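Local coordinates for acyl-CoA dehydrogenase FadE3 (Mycobacterium smegmatis, PDB 4IV6), which belongs to the acyl-CoA dehydrogenase family of flavoproteins and forms a four-chain assembly with bound dihydroflavine-adenine dinucleotide, at residues N37-E42 against G208-E213; F21-V26 against L78-M83; F195-D200 against C212-T217; R163-A168 against V189-G194. One frame throughout, in Å; residues are numbered along the deposited sequence. Where two conformers were deposited one is given.

Contact 1. Residues N37-E42 against G208-E213; sequences NTYPEE and GVESCE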
loop_
_atom_site.group_PDB
_atom_site.type_symbol
_atom_site.label_atom_id
_atom_site.label_comp_id
_atom_site.label_asym_id
_atom_site.label_seq_id
_atom_site.Cartn_x
_atom_site.Cartn_y
_atom_site.Cartn_z
ATOM N N ASN B 37 -4.849 -25.229 22.374
ATOM C CA ASN B 37 -3.389 -25.239 22.526
ATOM C C ASN B 37 -2.845 -26.622 22.880
ATOM O O ASN B 37 -1.927 -26.736 23.677
ATOM C CB ASN B 37 -2.933 -24.204 23.562
ATOM C CG ASN B 37 -1.449 -23.905 23.471
ATOM O OD1 ASN B 37 -0.882 -23.850 22.388
ATOM N ND2 ASN B 37 -0.818 -23.701 24.607
ATOM N N THR B 38 -3.413 -27.667 22.267
ATOM C CA THR B 38 -3.033 -29.048 22.554
ATOM C C THR B 38 -1.833 -29.443 21.721
ATOM O O THR B 38 -1.788 -29.206 20.516
ATOM C CB THR B 38 -4.232 -29.995 22.275
ATOM O OG1 THR B 38 -5.336 -29.583 23.078
ATOM C CG2 THR B 38 -3.889 -31.474 22.560
ATOM N N TYR B 39 -0.838 -30.048 22.352
ATOM C CA TYR B 39 0.351 -30.451 21.603
ATOM C C TYR B 39 -0.075 -31.591 20.680
ATOM O O TYR B 39 -0.685 -32.537 21.135
ATOM C CB TYR B 39 1.496 -30.863 22.523
ATOM C CG TYR B 39 2.654 -31.491 21.780
ATOM C CD1 TYR B 39 3.507 -30.721 20.977
ATOM C CD2 TYR B 39 2.869 -32.860 21.854
ATOM C CE1 TYR B 39 4.562 -31.319 20.279
ATOM C CE2 TYR B 39 3.916 -33.459 21.183
ATOM C CZ TYR B 39 4.758 -32.689 20.396
ATOM O OH TYR B 39 5.799 -33.322 19.728
ATOM N N PRO B 40 0.171 -31.460 19.356
ATOM C CA PRO B 40 -0.359 -32.465 18.431
ATOM C C PRO B 40 0.545 -33.703 18.335
ATOM O O PRO B 40 1.231 -33.924 17.333
ATOM C CB PRO B 40 -0.436 -31.717 17.109
ATOM C CG PRO B 40 0.655 -30.716 17.190
ATOM C CD PRO B 40 0.830 -30.356 18.646
ATOM N N GLU B 41 0.536 -34.503 19.385
ATOM C CA GLU B 41 1.463 -35.600 19.495
ATOM C C GLU B 41 1.267 -36.657 18.402
ATOM O O GLU B 41 2.232 -37.114 17.810
ATOM C CB GLU B 41 1.387 -36.205 20.888
ATOM C CG GLU B 41 2.425 -37.286 21.087
ATOM C CD GLU B 41 2.374 -37.921 22.441
ATOM O OE1 GLU B 41 1.329 -37.867 23.128
ATOM O OE2 GLU B 41 3.404 -38.496 22.807
ATOM N N GLU B 42 0.022 -36.998 18.098
ATOM C CA GLU B 42 -0.280 -37.993 17.074
ATOM C C GLU B 42 0.145 -37.519 15.677
ATOM O O GLU B 42 0.767 -38.263 14.925
ATOM C CB GLU B 42 -1.776 -38.344 17.084
ATOM N N GLY B 208 -0.148 -25.012 19.790
ATOM C CA GLY B 208 0.229 -26.445 19.767
ATOM C C GLY B 208 1.715 -26.682 20.019
ATOM O O GLY B 208 2.075 -27.494 20.884
ATOM N N VAL B 209 2.558 -25.978 19.262
ATOM C CA VAL B 209 4.021 -25.908 19.487
ATOM C C VAL B 209 4.391 -24.935 20.603
ATOM O O VAL B 209 3.972 -23.778 20.586
ATOM C CB VAL B 209 4.746 -25.449 18.199
ATOM C CG1 VAL B 209 6.198 -25.029 18.463
ATOM C CG2 VAL B 209 4.695 -26.572 17.176
ATOM N N GLU B 210 5.200 -25.401 21.553
ATOM C CA GLU B 210 5.635 -24.570 22.669
ATOM C C GLU B 210 6.794 -23.665 22.242
ATOM O O GLU B 210 7.600 -24.065 21.428
ATOM C CB GLU B 210 6.001 -25.431 23.884
ATOM C CG GLU B 210 7.368 -26.132 23.873
ATOM C CD GLU B 210 7.475 -27.369 22.982
ATOM O OE1 GLU B 210 6.525 -27.679 22.220
ATOM O OE2 GLU B 210 8.524 -28.049 23.047
ATOM N N SER B 211 6.814 -22.434 22.756
ATOM C CA SER B 211 7.981 -21.566 22.732
ATOM C C SER B 211 8.285 -21.173 24.153
ATOM O O SER B 211 7.370 -20.790 24.890
ATOM C CB SER B 211 7.737 -20.331 21.878
ATOM O OG SER B 211 7.603 -20.752 20.513
ATOM N N CYS B 212 9.549 -21.279 24.534
ATOM C CA CYS B 212 9.938 -21.222 25.937
ATOM C C CYS B 212 11.070 -20.274 26.297
ATOM O O CYS B 212 11.950 -19.971 25.471
ATOM C CB CYS B 212 10.364 -22.622 26.371
ATOM S SG CYS B 212 9.118 -23.907 26.088
ATOM N N GLU B 213 11.044 -19.846 27.549
ATOM C CA GLU B 213 12.203 -19.267 28.188
ATOM C C GLU B 213 13.117 -20.361 28.736
ATOM O O GLU B 213 12.648 -21.314 29.349
ATOM C CB GLU B 213 11.819 -18.318 29.312
ATOM C CG GLU B 213 13.004 -17.510 29.828
ATOM C CD GLU B 213 12.603 -16.565 30.956
ATOM O OE1 GLU B 213 13.016 -16.742 32.124
ATOM O OE2 GLU B 213 11.796 -15.677 30.661
#
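A Schellman motif at Asn37, where phi turns positive behind helix 30-35, and an inverse gamma turn centred on Pro40, the N-cap of helix 41-50, frame this loop. Between them it meets the approach to strand 211-216, so the contact joins the helical N-terminal domain to the beta-rich middle domain of the acyl-CoA dehydrogenase fold. Tyr39 and Asn37 carry the contact from this side; Tyr39 can be followed outward. With CG anti to the backbone N (chi1 171°), Tyr39 CB lies 3.8 Å from Gly208 O. The next atom, CG, stands slightly farther from the same oxygen, and Tyr39 CD1 closes to 3.5 Å of Gly208 O, which sits in the ring plane at the edge. The tip, OH, makes a weak hydrogen bond to Arg121, and the ring has a cation-pi partner in Arg163, which also forms the salt bridge of Glu210. The backbones come close as well: Tyr39 CA and Gly208 CA are 4.4 Å apart, and Gly208 CA makes a C-H...O contact of 3.5 Å with Thr38 O. Pro40 CD rests 3.8 Å from Gly208 O. The cross-segment hydrogen bond is nearly straight, 173° at the hydrogen: Gly208 N meets Asn37 OD1 in the carbonyl plane at 2.9 Å.

Contact 2. Residues F21-V26 against L78-M83; sequences FVEKQV and LARGWM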
loop_
_atom_site.group_PDB
_atom_site.type_symbol
_atom_site.label_atom_id
_atom_site.label_comp_id
_atom_site.label_asym_id
_atom_site.label_seq_id
_atom_site.Cartn_x
_atom_site.Cartn_y
_atom_site.Cartn_z
ATOM N N PHE B 21 -1.747 -36.286 3.969
ATOM C CA PHE B 21 -1.697 -36.250 5.432
ATOM C C PHE B 21 -2.398 -34.995 5.933
ATOM O O PHE B 21 -3.175 -35.047 6.888
ATOM C CB PHE B 21 -0.232 -36.272 5.885
ATOM C CG PHE B 21 0.021 -35.788 7.294
ATOM C CD1 PHE B 21 -0.359 -36.539 8.377
ATOM C CD2 PHE B 21 0.742 -34.633 7.519
ATOM C CE1 PHE B 21 -0.093 -36.099 9.676
ATOM C CE2 PHE B 21 1.020 -34.194 8.809
ATOM C CZ PHE B 21 0.616 -34.934 9.882
ATOM N N VAL B 22 -2.168 -33.882 5.241
ATOM C CA VAL B 22 -2.793 -32.620 5.627
ATOM C C VAL B 22 -4.316 -32.687 5.417
ATOM O O VAL B 22 -5.068 -32.350 6.323
ATOM C CB VAL B 22 -2.134 -31.432 4.922
ATOM C CG1 VAL B 22 -3.026 -30.182 4.952
ATOM C CG2 VAL B 22 -0.794 -31.159 5.552
ATOM N N GLU B 23 -4.745 -33.137 4.246
ATOM C CA GLU B 23 -6.152 -33.244 3.942
ATOM C C GLU B 23 -6.892 -34.248 4.838
ATOM O O GLU B 23 -7.944 -33.937 5.321
ATOM C CB GLU B 23 -6.373 -33.613 2.472
ATOM C CG GLU B 23 -5.919 -32.556 1.475
ATOM C CD GLU B 23 -6.740 -31.289 1.608
ATOM O OE1 GLU B 23 -7.956 -31.367 1.458
ATOM O OE2 GLU B 23 -6.154 -30.240 1.936
ATOM N N LYS B 24 -6.325 -35.427 5.072
ATOM C CA LYS B 24 -7.058 -36.501 5.771
ATOM C C LYS B 24 -6.849 -36.517 7.284
ATOM O O LYS B 24 -7.759 -36.863 8.043
ATOM C CB LYS B 24 -6.660 -37.864 5.224
ATOM C CG LYS B 24 -6.740 -38.015 3.706
ATOM C CD LYS B 24 -8.146 -37.883 3.176
ATOM C CE LYS B 24 -8.177 -37.990 1.640
ATOM N NZ LYS B 24 -7.731 -39.317 1.134
ATOM N N GLN B 25 -5.656 -36.139 7.734
ATOM C CA GLN B 25 -5.334 -36.242 9.161
ATOM C C GLN B 25 -5.281 -34.905 9.868
ATOM O O GLN B 25 -5.762 -34.788 10.980
ATOM C CB GLN B 25 -4.043 -37.040 9.354
ATOM C CG GLN B 25 -4.021 -38.314 8.507
ATOM C CD GLN B 25 -2.911 -39.283 8.855
ATOM O OE1 GLN B 25 -2.648 -39.545 10.012
ATOM N NE2 GLN B 25 -2.271 -39.842 7.841
ATOM N N VAL B 26 -4.706 -33.883 9.252
ATOM C CA VAL B 26 -4.553 -32.607 9.945
ATOM C C VAL B 26 -5.849 -31.805 10.003
ATOM O O VAL B 26 -6.331 -31.435 11.087
ATOM C CB VAL B 26 -3.453 -31.730 9.312
ATOM C CG1 VAL B 26 -3.349 -30.396 10.037
ATOM C CG2 VAL B 26 -2.132 -32.466 9.355
ATOM N N LEU B 78 2.750 -28.635 4.690
ATOM C CA LEU B 78 2.521 -28.722 6.127
ATOM C C LEU B 78 1.877 -27.456 6.648
ATOM O O LEU B 78 0.856 -27.518 7.366
ATOM C CB LEU B 78 3.831 -28.982 6.857
ATOM C CG LEU B 78 4.397 -30.384 6.779
ATOM C CD1 LEU B 78 5.735 -30.404 7.459
ATOM C CD2 LEU B 78 3.464 -31.373 7.448
ATOM N N ALA B 79 2.458 -26.312 6.269
ATOM C CA ALA B 79 1.972 -25.002 6.755
ATOM C C ALA B 79 0.603 -24.637 6.253
ATOM O O ALA B 79 -0.171 -23.993 6.976
ATOM C CB ALA B 79 2.959 -23.890 6.442
ATOM N N ARG B 80 0.292 -25.050 5.024
ATOM C CA ARG B 80 -1.031 -24.929 4.499
ATOM C C ARG B 80 -2.075 -25.562 5.436
ATOM O O ARG B 80 -3.118 -24.967 5.711
ATOM C CB ARG B 80 -1.071 -25.558 3.118
ATOM C CG ARG B 80 -2.411 -25.542 2.404
ATOM C CD ARG B 80 -2.259 -26.341 1.097
ATOM N NE ARG B 80 -3.576 -26.652 0.572
ATOM C CZ ARG B 80 -4.288 -27.735 0.844
ATOM N NH1 ARG B 80 -5.477 -27.827 0.301
ATOM N NH2 ARG B 80 -3.810 -28.755 1.539
ATOM N N GLY B 81 -1.789 -26.758 5.941
ATOM C CA GLY B 81 -2.692 -27.379 6.921
ATOM C C GLY B 81 -2.670 -26.702 8.290
ATOM O O GLY B 81 -3.704 -26.427 8.886
ATOM N N TRP B 82 -1.481 -26.433 8.790
ATOM C CA TRP B 82 -1.312 -25.823 10.108
ATOM C C TRP B 82 0.122 -25.341 10.235
ATOM O O TRP B 82 1.046 -26.159 10.238
ATOM C CB TRP B 82 -1.643 -26.817 11.220
ATOM C CG TRP B 82 -1.730 -26.276 12.608
ATOM C CD1 TRP B 82 -1.737 -24.962 13.003
ATOM C CD2 TRP B 82 -1.883 -27.051 13.801
ATOM N NE1 TRP B 82 -1.897 -24.886 14.370
ATOM C CE2 TRP B 82 -1.968 -26.152 14.883
ATOM C CE3 TRP B 82 -1.958 -28.425 14.057
ATOM C CZ2 TRP B 82 -2.116 -26.580 16.200
ATOM C CZ3 TRP B 82 -2.106 -28.840 15.375
ATOM C CH2 TRP B 82 -2.184 -27.916 16.421
ATOM N N MET B 83 0.293 -24.011 10.313
ATOM C CA MET B 83 1.615 -23.393 10.337
ATOM C C MET B 83 2.495 -24.061 11.393
ATOM O O MET B 83 3.685 -24.306 11.171
ATOM C CB MET B 83 1.491 -21.891 10.633
ATOM C CG MET B 83 2.808 -21.120 10.539
ATOM S SD MET B 83 2.653 -19.375 11.004
ATOM C CE MET B 83 2.509 -19.510 12.784
#
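Arg80 leaves its helix with CG anti to the backbone N (chi1 179°) and runs extended to NE, whereas Glu23 is folded by its second torsion (chi2 -65°), so that carboxylate and guanidinium cross obliquely with planes 40° apart. The guanidinium grips end-on, both terminal nitrogens reaching a single oxygen: Arg80 NH2 to Glu23 OE2 is 2.8 Å, along the anti lone pair, and Arg80 NH1 to Glu23 OE2 is 3.0 Å, arriving from above the carboxylate plane. Both groups have a second partner: Lys27 also pairs with Glu23, and Glu262 of helix 234-270 with Arg80. These residues belong to helices 9-26 and 68-81 of the helical N-terminal domain; within the two segments, the backbones come nearest at Val22 and Gly81. Val22 CG1 presses on Gly81 CA at 3.4 Å, tighter than usual carbon contact, and it also flanks the guanidinium, 3.8 Å from Arg80 NH2. One turn on, Val26 CG1 lies 4.1 Å from Trp82 CB, just past the regular end of helix 68-81. The first helix widens here into a pi-type turn, with Phe21 O accepting from both Gln25 N and Val26 N. Phe21 CE2 meets Leu78 CD2 at 4.0 Å, the methyl approaching the ring edge in plane, while Val26 CG2 sits over one face of the Phe21 ring, toward the rim, 3.6 Å above its plane.

Contact 3. Residues F195-D200 against C212-T217; sequences FDVSRD and CELNFT
Backbone pairing identifies an antiparallel hairpin, strands 195-200 and 211-216, with short axes at 154°. Asp196 and Asn215 form a hydrogen-bonded pair: Asp196 N to Asn215 O is 2.9 Å and Asn215 N to Asp196 O is 3.0 Å. Ser198 N then meets Glu213 O at 2.7 Å, nearly along the C=O axis. Ser198 and Arg199 together stand opposite Glu213, a beta bulge, and the return bond from Glu213 N to Arg199 O is weak.

Polar side chains form a relay. Asn215 ND2 donates to Ser198 OG at 2.9 Å, in its own amide plane, and its other hydrogen reaches the anti lone pair of Glu213 OE1; Ser198 OG in turn donates to Asp196 OD2 at 2.7 Å. Arg199 and Glu213 form a salt bridge with planes 88° apart, and the modelled distance from Arg199 NH2 to Glu213 OE2 is very short, 2.3 Å.

Apolar contacts occupy the opposite face. Phe216 CE1 sits over one face of the Phe195 ring, toward its rim, the two rings being oblique at 34° with centroids 4.5 Å apart. Beside them Val197 CG2 lies 4.1 Å from Leu214 CD2.

In the middle-domain sheet strand 211-216 lies between strands 195-200 and 148-159, and the Phe195 and Phe216 side chains pack against strand 166-172.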
loop_
_atom_site.group_PDB
_atom_site.type_symbol
_atom_site.label_atom_id
_atom_site.label_comp_id
_atom_site.label_asym_id
_atom_site.label_seq_id
_atom_site.Cartn_x
_atom_site.Cartn_y
_atom_site.Cartn_z
ATOM N N PHE B 195 20.090 -26.698 33.143
ATOM C CA PHE B 195 19.431 -26.193 31.934
ATOM C C PHE B 195 17.927 -26.322 32.184
ATOM O O PHE B 195 17.379 -27.425 32.106
ATOM C CB PHE B 195 19.888 -27.038 30.727
ATOM C CG PHE B 195 19.241 -26.694 29.405
ATOM C CD1 PHE B 195 18.236 -25.743 29.279
ATOM C CD2 PHE B 195 19.617 -27.396 28.286
ATOM C CE1 PHE B 195 17.650 -25.482 28.058
ATOM C CE2 PHE B 195 19.046 -27.142 27.057
ATOM C CZ PHE B 195 18.055 -26.178 26.948
ATOM N N ASP B 196 17.275 -25.207 32.473
ATOM C CA ASP B 196 15.860 -25.200 32.800
ATOM C C ASP B 196 15.052 -24.686 31.614
ATOM O O ASP B 196 15.389 -23.652 31.010
ATOM C CB ASP B 196 15.631 -24.301 34.018
ATOM C CG ASP B 196 14.183 -24.292 34.496
ATOM O OD1 ASP B 196 13.629 -25.318 34.849
ATOM O OD2 ASP B 196 13.583 -23.224 34.526
ATOM N N VAL B 197 14.017 -25.438 31.258
ATOM C CA VAL B 197 13.044 -25.016 30.250
ATOM C C VAL B 197 11.856 -24.518 31.046
ATOM O O VAL B 197 11.100 -25.289 31.659
ATOM C CB VAL B 197 12.675 -26.144 29.284
ATOM C CG1 VAL B 197 11.699 -25.635 28.234
ATOM C CG2 VAL B 197 13.927 -26.645 28.603
ATOM N N SER B 198 11.736 -23.202 31.069
ATOM C CA SER B 198 11.210 -22.531 32.253
ATOM C C SER B 198 9.731 -22.314 32.173
ATOM O O SER B 198 9.051 -22.436 33.212
ATOM C CB SER B 198 11.949 -21.196 32.557
ATOM O OG SER B 198 13.372 -21.341 32.598
ATOM N N ARG B 199 9.207 -21.970 31.000
ATOM C CA ARG B 199 7.721 -21.883 30.838
ATOM C C ARG B 199 7.313 -21.730 29.365
ATOM O O ARG B 199 8.142 -21.279 28.573
ATOM C CB ARG B 199 7.154 -20.698 31.623
ATOM C CG ARG B 199 7.458 -19.345 31.000
ATOM C CD ARG B 199 7.194 -18.213 31.959
ATOM N NE ARG B 199 7.772 -16.969 31.480
ATOM C CZ ARG B 199 9.071 -16.683 31.514
ATOM N NH1 ARG B 199 9.956 -17.551 32.006
ATOM N NH2 ARG B 199 9.494 -15.517 31.045
ATOM N N ASP B 200 6.110 -22.175 29.016
ATOM C CA ASP B 200 5.523 -21.981 27.678
ATOM C C ASP B 200 4.962 -20.577 27.567
ATOM O O ASP B 200 4.148 -20.198 28.384
ATOM C CB ASP B 200 4.381 -22.944 27.432
ATOM C CG ASP B 200 4.851 -24.382 27.310
ATOM O OD1 ASP B 200 6.081 -24.625 27.417
ATOM O OD2 ASP B 200 3.992 -25.273 27.111
ATOM N N CYS B 212 9.549 -21.279 24.534
ATOM C CA CYS B 212 9.938 -21.222 25.937
ATOM C C CYS B 212 11.070 -20.274 26.297
ATOM O O CYS B 212 11.950 -19.971 25.471
ATOM C CB CYS B 212 10.364 -22.622 26.371
ATOM S SG CYS B 212 9.118 -23.907 26.088
ATOM N N GLU B 213 11.044 -19.846 27.549
ATOM C CA GLU B 213 12.203 -19.267 28.188
ATOM C C GLU B 213 13.117 -20.361 28.736
ATOM O O GLU B 213 12.648 -21.314 29.349
ATOM C CB GLU B 213 11.819 -18.318 29.312
ATOM C CG GLU B 213 13.004 -17.510 29.828
ATOM C CD GLU B 213 12.603 -16.565 30.956
ATOM O OE1 GLU B 213 13.016 -16.742 32.124
ATOM O OE2 GLU B 213 11.796 -15.677 30.661
ATOM N N LEU B 214 14.403 -20.206 28.463
ATOM C CA LEU B 214 15.458 -21.076 28.942
ATOM C C LEU B 214 16.368 -20.334 29.922
ATOM O O LEU B 214 16.815 -19.222 29.644
ATOM C CB LEU B 214 16.350 -21.537 27.809
ATOM C CG LEU B 214 15.728 -22.031 26.506
ATOM C CD1 LEU B 214 16.842 -22.533 25.601
ATOM C CD2 LEU B 214 14.683 -23.102 26.741
ATOM N N ASN B 215 16.716 -20.996 31.019
ATOM C CA ASN B 215 17.623 -20.442 32.011
ATOM C C ASN B 215 18.728 -21.429 32.312
ATOM O O ASN B 215 18.440 -22.563 32.640
ATOM C CB ASN B 215 16.827 -20.082 33.263
ATOM C CG ASN B 215 16.085 -18.791 33.084
ATOM O OD1 ASN B 215 16.691 -17.720 33.143
ATOM N ND2 ASN B 215 14.792 -18.862 32.859
ATOM N N PHE B 216 19.978 -20.991 32.145
ATOM C CA PHE B 216 21.162 -21.783 32.410
ATOM C C PHE B 216 21.847 -21.275 33.679
ATOM O O PHE B 216 22.220 -20.083 33.778
ATOM C CB PHE B 216 22.125 -21.664 31.250
ATOM C CG PHE B 216 21.564 -22.145 29.962
ATOM C CD1 PHE B 216 21.667 -23.486 29.614
ATOM C CD2 PHE B 216 20.907 -21.293 29.129
ATOM C CE1 PHE B 216 21.159 -23.956 28.418
ATOM C CE2 PHE B 216 20.364 -21.744 27.935
ATOM C CZ PHE B 216 20.489 -23.077 27.587
ATOM N N THR B 217 21.961 -22.168 34.655
ATOM C CA THR B 217 22.662 -21.906 35.908
ATOM C C THR B 217 23.754 -22.926 36.080
ATOM O O THR B 217 23.477 -24.084 36.315
ATOM C CB THR B 217 21.683 -22.024 37.075
ATOM O OG1 THR B 217 20.530 -21.211 36.800
ATOM C CG2 THR B 217 22.326 -21.580 38.361
#

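Contact 4. Residues R163-A168 against V189-G194; sequences RSDLVA and VEKVPG
Strands 166-172 and 184-190 form a beta hairpin of the middle domain, and this contact covers its open end, where regular pairing gives way. The last regular bonds are those of Val167 and Val189, an antiparallel hydrogen-bonded pair: Val167 N to Val189 O is 2.9 Å and Val189 N to Val167 O is 2.8 Å, both in the carbonyl plane. Beyond it the backbones stay close at Leu166 and Glu190, and regular bonding is replaced by other contacts. Glu190 CA makes a C-H...O contact of 3.6 Å with Asp165 O, while its carboxylate turns to Tyr111. One residue farther a water spans the gap, donating to Asp165 O and accepting from Lys191 N, each at 2.8 Å.

Lys191, the centre of an inverse gamma turn, sends its side chain back across. Bends at chi2 (-70°) and chi4 (70°) curl it around Asp165, which it crosses at about a right angle, with Lys191 CG 3.5 Å from Asp165 OD1. The tip settles on the backbone: Lys191 NZ to Ser164 O is 2.7 Å, the nitrogen standing 38° out of the carbonyl plane. The salt bridge from Lys191 NZ to Asp165 OD1 is weak at 3.3 Å, and Ala161 O is a further acceptor. With two carbonyl oxygens and a carboxylate around NZ, the amine is probably held as a charged ammonium, tying the backbone at Ser164 and the Asp165 carboxylate to the gamma turn at Lys191.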
loop_
_atom_site.group_PDB
_atom_site.type_symbol
_atom_site.label_atom_id
_atom_site.label_comp_id
_atom_site.label_asym_id
_atom_site.label_seq_id
_atom_site.Cartn_x
_atom_site.Cartn_y
_atom_site.Cartn_z
ATOM N N ARG B 163 10.209 -30.350 23.775
ATOM C CA ARG B 163 10.211 -31.602 23.009
ATOM C C ARG B 163 11.586 -31.890 22.375
ATOM O O ARG B 163 11.834 -33.013 21.975
ATOM C CB ARG B 163 9.167 -31.557 21.883
ATOM C CG ARG B 163 7.681 -31.332 22.240
ATOM C CD ARG B 163 7.300 -31.942 23.541
ATOM N NE ARG B 163 5.877 -32.022 23.903
ATOM C CZ ARG B 163 5.024 -31.034 24.225
ATOM N NH1 ARG B 163 5.287 -29.717 24.072
ATOM N NH2 ARG B 163 3.817 -31.405 24.656
ATOM N N SER B 164 12.459 -30.877 22.256
ATOM C CA SER B 164 13.776 -31.044 21.656
ATOM C C SER B 164 14.837 -31.337 22.713
ATOM O O SER B 164 15.061 -30.526 23.619
ATOM C CB SER B 164 14.203 -29.796 20.885
ATOM O OG SER B 164 13.320 -29.537 19.819
ATOM N N ASP B 165 15.517 -32.466 22.595
ATOM C CA ASP B 165 16.558 -32.758 23.563
ATOM C C ASP B 165 17.987 -32.439 23.107
ATOM O O ASP B 165 18.937 -32.754 23.821
ATOM C CB ASP B 165 16.406 -34.186 24.052
ATOM C CG ASP B 165 15.228 -34.325 25.023
ATOM O OD1 ASP B 165 14.645 -33.292 25.461
ATOM O OD2 ASP B 165 14.885 -35.457 25.355
ATOM N N LEU B 166 18.129 -31.798 21.946
ATOM C CA LEU B 166 19.397 -31.147 21.575
ATOM C C LEU B 166 19.107 -29.718 21.185
ATOM O O LEU B 166 18.217 -29.456 20.389
ATOM C CB LEU B 166 20.076 -31.857 20.420
ATOM C CG LEU B 166 21.420 -31.293 19.941
ATOM C CD1 LEU B 166 22.491 -31.488 21.000
ATOM C CD2 LEU B 166 21.807 -31.966 18.651
ATOM N N VAL B 167 19.855 -28.785 21.754
ATOM C CA VAL B 167 19.643 -27.363 21.489
ATOM C C VAL B 167 20.968 -26.784 20.977
ATOM O O VAL B 167 22.014 -26.955 21.608
ATOM C CB VAL B 167 19.136 -26.652 22.766
ATOM C CG1 VAL B 167 19.028 -25.145 22.546
ATOM C CG2 VAL B 167 17.790 -27.221 23.198
ATOM N N ALA B 168 20.933 -26.190 19.796
ATOM C CA ALA B 168 22.071 -25.473 19.259
ATOM C C ALA B 168 22.068 -24.067 19.862
ATOM O O ALA B 168 21.291 -23.199 19.467
ATOM C CB ALA B 168 22.016 -25.418 17.743
ATOM N N VAL B 189 23.919 -28.471 23.015
ATOM C CA VAL B 189 23.630 -28.683 24.426
ATOM C C VAL B 189 22.482 -29.663 24.616
ATOM O O VAL B 189 21.377 -29.441 24.114
ATOM C CB VAL B 189 23.220 -27.333 25.043
ATOM C CG1 VAL B 189 22.911 -27.468 26.532
ATOM C CG2 VAL B 189 24.353 -26.338 24.815
ATOM N N GLU B 190 22.748 -30.725 25.356
ATOM C CA GLU B 190 21.710 -31.633 25.796
ATOM C C GLU B 190 21.044 -31.128 27.097
ATOM O O GLU B 190 21.493 -30.164 27.718
ATOM C CB GLU B 190 22.294 -33.050 26.006
ATOM C CG GLU B 190 23.007 -33.566 24.774
ATOM C CD GLU B 190 23.530 -34.988 24.934
ATOM O OE1 GLU B 190 23.440 -35.573 26.026
ATOM O OE2 GLU B 190 24.029 -35.521 23.958
ATOM N N LYS B 191 19.977 -31.797 27.498
ATOM C CA LYS B 191 19.233 -31.438 28.703
ATOM C C LYS B 191 19.990 -31.835 29.998
ATOM O O LYS B 191 19.640 -32.797 30.669
ATOM C CB LYS B 191 17.838 -32.066 28.656
ATOM C CG LYS B 191 16.929 -31.550 27.532
ATOM C CD LYS B 191 16.492 -30.116 27.769
ATOM C CE LYS B 191 15.838 -29.474 26.548
ATOM N NZ LYS B 191 14.510 -30.053 26.257
ATOM N N VAL B 192 21.023 -31.069 30.332
ATOM C CA VAL B 192 21.891 -31.325 31.458
ATOM C C VAL B 192 21.401 -30.597 32.728
ATOM O O VAL B 192 20.581 -29.675 32.644
ATOM C CB VAL B 192 23.329 -30.883 31.137
ATOM C CG1 VAL B 192 23.824 -31.636 29.916
ATOM C CG2 VAL B 192 23.403 -29.376 30.902
ATOM N N PRO B 193 21.894 -31.020 33.901
ATOM C CA PRO B 193 21.563 -30.311 35.125
ATOM C C PRO B 193 21.928 -28.828 34.994
ATOM O O PRO B 193 22.982 -28.503 34.474
ATOM C CB PRO B 193 22.407 -31.042 36.200
ATOM C CG PRO B 193 22.498 -32.445 35.671
ATOM C CD PRO B 193 22.668 -32.248 34.173
ATOM N N GLY B 194 21.020 -27.945 35.372
ATOM C CA GLY B 194 21.279 -26.513 35.274
ATOM C C GLY B 194 20.629 -25.877 34.042
ATOM O O GLY B 194 20.643 -24.660 33.899
HETATM O O HOH W 1 19.061 -34.179 26.245
#

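In the fold
From the N terminus, contact 2 opens first, and residues 78-83 return to helix 9-26. Contact 1 opens at 37-42 before that loop has closed and ends only at 208-213, so the two cross; Trp82 CZ3 touches Pro40 CB at 3.8 Å where they meet. Contact 4 opens and closes wholly within the span of contact 1. Contact 3 follows contact 4 in series and finishes on strand 211-216, sharing Cys212 and Glu213 with contact 1. Phe195 packs on Val167 and Val189, joining contacts 3 and 4, and Arg163 of contact 4 reaches Tyr39 and Glu210. Contact 2 thus stays in the helical N-terminal domain, contacts 3 and 4 in the middle domain, and contact 1 bridges them.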